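Local coordinates for protein chromosome-partitioning ATPase Soj (Thermus thermophilus, PDB 1WCV) that hydrolyses ATP and, in an ATP-dependent manner, binds double-stranded DNA cooperatively as nucleoprotein filaments, probably to partition the bacterial chromosome, at residues Thr93-Leu107 and Leu123-Glu135. Residues are numbered along the deposited sequence; the frame is centred on the assembly and turned at random.
Sequences TVELAGAPTALREAL and LSPLTLNALAAAE
Helix 102-106 crosses helix 125-133 at -51° with their axes 7.9 Å apart, and the loop leading into it from helix 89-96 runs along the same partner, Ala97 over Pro125 and Pro100 over Asn129. Asn129 carries the polar part of the contact by bridging its own helix and this loop. Its OD1 accepts from Leu103 N at 3.1 Å, a fairly straight bond (160°) whose donor stands above the carbonyl plane, in the first turn of helix 102-106. Pro100 O comes 2.9 Å from the same OD1, two acceptors facing each other with no bond. Its ND2 gives a short bond of 2.7 Å to Pro125 O, one turn back, which lies nearly in the amide plane, and a weak one to Ala99 O. The two stronger bonds hold the rotation of the buried amide, with chi1 at -95°, away from a staggered position. A water adds a second bridge, accepting a hydrogen bond from Arg104 N and lying within bonding distance of both Pro100 O and Asn129 O.

Apolar side chains pack beside the amide. Leu96 crosses the Asn129 side chain at about a right angle, its CB 3.4 Å from ND2, while its CD1 meets Leu126 CD2. Pro125, in the first turn of its helix, sets its ring against Ala97 CB and Thr93 O. At the other end Arg104 lays its CB on Ala133 CB at 3.6 Å; the chain then bends at chi3, bringing NH2 to Ala132 O for a weak bond. Leu107 CD1 also touches Ala133 CB.

Ser124 caps helix 125-133 in a capping box with Thr127: Thr127 OG1 accepts from Ser124 N, and Ser124 OG takes a weak bond from Thr127 N. In this P-loop ATPase fold of the ParA family, the contact packs together the helices flanking strand 114-118 in sequence.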
loop_
_atom_site.group_PDB
_atom_site.type_symbol
_atom_site.label_atom_id
_atom_site.label_comp_id
_atom_site.label_asym_id
_atom_site.label_seq_id
_atom_site.Cartn_x
_atom_site.Cartn_y
_atom_site.Cartn_z
ATOM N N THR A 93 -21.225 16.183 -26.774
ATOM C CA THR A 93 -21.623 16.632 -25.432
ATOM C C THR A 93 -22.904 17.467 -25.458
ATOM O O THR A 93 -23.747 17.409 -24.538
ATOM C CB THR A 93 -20.479 17.424 -24.752
ATOM O OG1 THR A 93 -20.043 16.688 -23.592
ATOM C CG2 THR A 93 -20.916 18.856 -24.351
ATOM N N VAL A 94 -23.055 18.251 -26.523
ATOM C CA VAL A 94 -24.243 19.030 -26.674
ATOM C C VAL A 94 -25.397 18.017 -26.658
ATOM O O VAL A 94 -26.322 18.165 -25.857
ATOM C CB VAL A 94 -24.237 19.846 -27.984
ATOM C CG1 VAL A 94 -25.674 20.148 -28.343
ATOM C CG2 VAL A 94 -23.477 21.200 -27.814
ATOM N N GLU A 95 -25.321 16.961 -27.487
ATOM C CA GLU A 95 -26.348 15.890 -27.603
ATOM C C GLU A 95 -26.361 14.788 -26.503
ATOM O O GLU A 95 -27.448 14.169 -26.181
ATOM C CB GLU A 95 -26.177 15.212 -28.961
ATOM C CG GLU A 95 -25.158 15.886 -29.910
ATOM C CD GLU A 95 -24.707 14.940 -30.990
ATOM O OE1 GLU A 95 -24.649 15.360 -32.177
ATOM O OE2 GLU A 95 -24.390 13.760 -30.671
ATOM N N LEU A 96 -25.184 14.505 -25.946
ATOM C CA LEU A 96 -25.076 13.506 -24.890
ATOM C C LEU A 96 -25.810 14.039 -23.679
ATOM O O LEU A 96 -26.243 13.273 -22.828
ATOM C CB LEU A 96 -23.614 13.216 -24.539
ATOM C CG LEU A 96 -22.816 12.477 -25.618
ATOM C CD1 LEU A 96 -21.443 12.143 -25.078
ATOM C CD2 LEU A 96 -23.529 11.195 -26.045
ATOM N N ALA A 97 -25.948 15.358 -23.606
ATOM C CA ALA A 97 -26.686 15.976 -22.513
ATOM C C ALA A 97 -28.141 15.580 -22.728
ATOM O O ALA A 97 -28.738 15.914 -23.753
ATOM C CB ALA A 97 -26.537 17.487 -22.565
ATOM N N GLY A 98 -28.702 14.858 -21.766
ATOM C CA GLY A 98 -30.071 14.400 -21.894
ATOM C C GLY A 98 -30.047 12.951 -22.347
ATOM O O GLY A 98 -31.080 12.284 -22.391
ATOM N N ALA A 99 -28.853 12.475 -22.695
ATOM C CA ALA A 99 -28.642 11.099 -23.140
ATOM C C ALA A 99 -27.460 10.528 -22.352
ATOM O O ALA A 99 -26.374 10.305 -22.896
ATOM C CB ALA A 99 -28.348 11.065 -24.638
ATOM N N PRO A 100 -27.665 10.293 -21.048
ATOM C CA PRO A 100 -26.670 9.755 -20.119
ATOM C C PRO A 100 -26.201 8.323 -20.367
ATOM O O PRO A 100 -25.078 7.970 -20.014
ATOM C CB PRO A 100 -27.355 9.913 -18.763
ATOM C CG PRO A 100 -28.796 9.761 -19.096
ATOM C CD PRO A 100 -28.921 10.597 -20.339
ATOM N N THR A 101 -27.050 7.498 -20.969
ATOM C CA THR A 101 -26.682 6.106 -21.223
ATOM C C THR A 101 -26.164 5.881 -22.637
ATOM O O THR A 101 -26.064 4.745 -23.098
ATOM C CB THR A 101 -27.879 5.161 -20.981
ATOM O OG1 THR A 101 -28.885 5.397 -21.974
ATOM C CG2 THR A 101 -28.475 5.407 -19.597
ATOM N N ALA A 102 -25.830 6.966 -23.322
ATOM C CA ALA A 102 -25.328 6.879 -24.686
ATOM C C ALA A 102 -24.101 5.977 -24.768
ATOM O O ALA A 102 -24.148 4.892 -25.355
ATOM C CB ALA A 102 -24.986 8.263 -25.197
ATOM N N LEU A 103 -23.004 6.439 -24.179
ATOM C CA LEU A 103 -21.755 5.692 -24.178
ATOM C C LEU A 103 -21.983 4.224 -23.850
ATOM O O LEU A 103 -21.522 3.344 -24.570
ATOM C CB LEU A 103 -20.780 6.297 -23.162
ATOM C CG LEU A 103 -19.413 5.615 -23.018
ATOM C CD1 LEU A 103 -18.711 5.570 -24.363
ATOM C CD2 LEU A 103 -18.571 6.374 -22.005
ATOM N N ARG A 104 -22.706 3.967 -22.769
ATOM C CA ARG A 104 -22.980 2.602 -22.342
ATOM C C ARG A 104 -23.512 1.705 -23.457
ATOM O O ARG A 104 -23.010 0.600 -23.665
ATOM C CB ARG A 104 -23.977 2.603 -21.181
ATOM C CG ARG A 104 -24.259 1.224 -20.618
ATOM C CD ARG A 104 -25.067 1.314 -19.339
ATOM N NE ARG A 104 -26.441 1.740 -19.578
ATOM C CZ ARG A 104 -27.259 2.188 -18.631
ATOM N NH1 ARG A 104 -28.497 2.546 -18.939
ATOM N NH2 ARG A 104 -26.834 2.294 -17.377
ATOM N N GLU A 105 -24.523 2.181 -24.175
ATOM C CA GLU A 105 -25.119 1.394 -25.249
ATOM C C GLU A 105 -24.230 1.306 -26.483
ATOM O O GLU A 105 -24.418 0.432 -27.329
ATOM C CB GLU A 105 -26.480 1.982 -25.635
ATOM C CG GLU A 105 -27.385 2.290 -24.449
ATOM C CD GLU A 105 -27.668 1.073 -23.579
ATOM O OE1 GLU A 105 -28.325 1.241 -22.527
ATOM O OE2 GLU A 105 -27.243 -0.046 -23.944
ATOM N N ALA A 106 -23.258 2.208 -26.585
ATOM C CA ALA A 106 -22.356 2.220 -27.729
ATOM C C ALA A 106 -21.024 1.536 -27.433
ATOM O O ALA A 106 -20.179 1.412 -28.318
ATOM C CB ALA A 106 -22.116 3.653 -28.185
ATOM N N LEU A 107 -20.838 1.094 -26.194
ATOM C CA LEU A 107 -19.601 0.423 -25.803
ATOM C C LEU A 107 -19.670 -1.086 -25.992
ATOM O O LEU A 107 -19.861 -1.833 -25.033
ATOM C CB LEU A 107 -19.265 0.726 -24.339
ATOM C CG LEU A 107 -18.716 2.112 -24.001
ATOM C CD1 LEU A 107 -18.652 2.274 -22.492
ATOM C CD2 LEU A 107 -17.337 2.288 -24.621
ATOM N N LEU A 123 -17.938 17.148 -13.953
ATOM C CA LEU A 123 -19.172 16.460 -14.316
ATOM C C LEU A 123 -19.867 17.057 -15.544
ATOM O O LEU A 123 -20.844 17.800 -15.428
ATOM C CB LEU A 123 -20.136 16.474 -13.124
ATOM C CG LEU A 123 -21.209 15.384 -13.057
ATOM C CD1 LEU A 123 -22.204 15.535 -14.196
ATOM C CD2 LEU A 123 -20.536 14.023 -13.110
ATOM N N SER A 124 -19.351 16.740 -16.721
ATOM C CA SER A 124 -19.943 17.219 -17.963
ATOM C C SER A 124 -20.770 16.046 -18.478
ATOM O O SER A 124 -20.800 14.985 -17.855
ATOM C CB SER A 124 -18.845 17.560 -18.975
ATOM O OG SER A 124 -18.193 16.383 -19.431
ATOM N N PRO A 125 -21.473 16.219 -19.603
ATOM C CA PRO A 125 -22.249 15.070 -20.077
ATOM C C PRO A 125 -21.347 13.865 -20.346
ATOM O O PRO A 125 -21.795 12.725 -20.270
ATOM C CB PRO A 125 -22.916 15.605 -21.343
ATOM C CG PRO A 125 -23.174 17.054 -20.966
ATOM C CD PRO A 125 -21.852 17.449 -20.326
ATOM N N LEU A 126 -20.080 14.124 -20.657
ATOM C CA LEU A 126 -19.132 13.043 -20.920
ATOM C C LEU A 126 -18.756 12.348 -19.622
ATOM O O LEU A 126 -18.605 11.127 -19.586
ATOM C CB LEU A 126 -17.881 13.580 -21.626
ATOM C CG LEU A 126 -18.056 13.641 -23.149
ATOM C CD1 LEU A 126 -16.998 14.522 -23.788
ATOM C CD2 LEU A 126 -17.991 12.221 -23.700
ATOM N N THR A 127 -18.624 13.123 -18.553
ATOM C CA THR A 127 -18.295 12.542 -17.257
ATOM C C THR A 127 -19.479 11.682 -16.845
ATOM O O THR A 127 -19.321 10.540 -16.416
ATOM C CB THR A 127 -18.098 13.625 -16.187
ATOM O OG1 THR A 127 -17.152 14.589 -16.657
ATOM C CG2 THR A 127 -17.596 13.005 -14.880
ATOM N N LEU A 128 -20.673 12.247 -16.983
ATOM C CA LEU A 128 -21.885 11.538 -16.615
ATOM C C LEU A 128 -22.037 10.263 -17.438
ATOM O O LEU A 128 -22.439 9.228 -16.918
ATOM C CB LEU A 128 -23.104 12.448 -16.799
ATOM C CG LEU A 128 -24.451 11.932 -16.286
ATOM C CD1 LEU A 128 -24.947 10.814 -17.167
ATOM C CD2 LEU A 128 -24.310 11.454 -14.849
ATOM N N ASN A 129 -21.721 10.332 -18.724
ATOM C CA ASN A 129 -21.826 9.142 -19.568
ATOM C C ASN A 129 -20.852 8.057 -19.107
ATOM O O ASN A 129 -21.125 6.864 -19.242
ATOM C CB ASN A 129 -21.558 9.500 -21.034
ATOM C CG ASN A 129 -22.832 9.771 -21.805
ATOM O OD1 ASN A 129 -23.514 8.844 -22.251
ATOM N ND2 ASN A 129 -23.173 11.046 -21.949
ATOM N N ALA A 130 -19.719 8.475 -18.558
ATOM C CA ALA A 130 -18.729 7.522 -18.070
ATOM C C ALA A 130 -19.280 6.823 -16.831
ATOM O O ALA A 130 -19.204 5.599 -16.700
ATOM C CB ALA A 130 -17.428 8.248 -17.728
ATOM N N LEU A 131 -19.858 7.613 -15.934
ATOM C CA LEU A 131 -20.414 7.083 -14.702
ATOM C C LEU A 131 -21.625 6.193 -14.933
ATOM O O LEU A 131 -21.870 5.257 -14.174
ATOM C CB LEU A 131 -20.786 8.230 -13.764
ATOM C CG LEU A 131 -19.598 9.060 -13.278
ATOM C CD1 LEU A 131 -20.058 10.116 -12.286
ATOM C CD2 LEU A 131 -18.582 8.133 -12.638
ATOM N N ALA A 132 -22.381 6.486 -15.985
ATOM C CA ALA A 132 -23.571 5.702 -16.293
ATOM C C ALA A 132 -23.227 4.380 -16.960
ATOM O O ALA A 132 -24.038 3.457 -16.969
ATOM C CB ALA A 132 -24.513 6.508 -17.187
ATOM N N ALA A 133 -22.014 4.278 -17.495
ATOM C CA ALA A 133 -21.585 3.061 -18.179
ATOM C C ALA A 133 -20.655 2.167 -17.358
ATOM O O ALA A 133 -20.531 0.967 -17.624
ATOM C CB ALA A 133 -20.910 3.431 -19.486
ATOM N N ALA A 134 -20.004 2.744 -16.360
ATOM C CA ALA A 134 -19.064 1.992 -15.536
ATOM C C ALA A 134 -19.701 1.199 -14.404
ATOM O O ALA A 134 -20.843 1.434 -14.030
ATOM C CB ALA A 134 -18.026 2.948 -14.957
ATOM N N GLU A 135 -18.948 0.245 -13.863
ATOM C CA GLU A 135 -19.418 -0.531 -12.728
ATOM C C GLU A 135 -18.569 -0.119 -11.520
ATOM O O GLU A 135 -19.029 -0.140 -10.382
ATOM C CB GLU A 135 -19.268 -2.031 -12.980
ATOM C CG GLU A 135 -20.176 -2.592 -14.060
ATOM C CD GLU A 135 -19.458 -2.799 -15.375
ATOM O OE1 GLU A 135 -18.358 -3.385 -15.360
ATOM O OE2 GLU A 135 -19.993 -2.384 -16.424
HETATM O O HOH W 1 -23.274 5.882 -20.531
#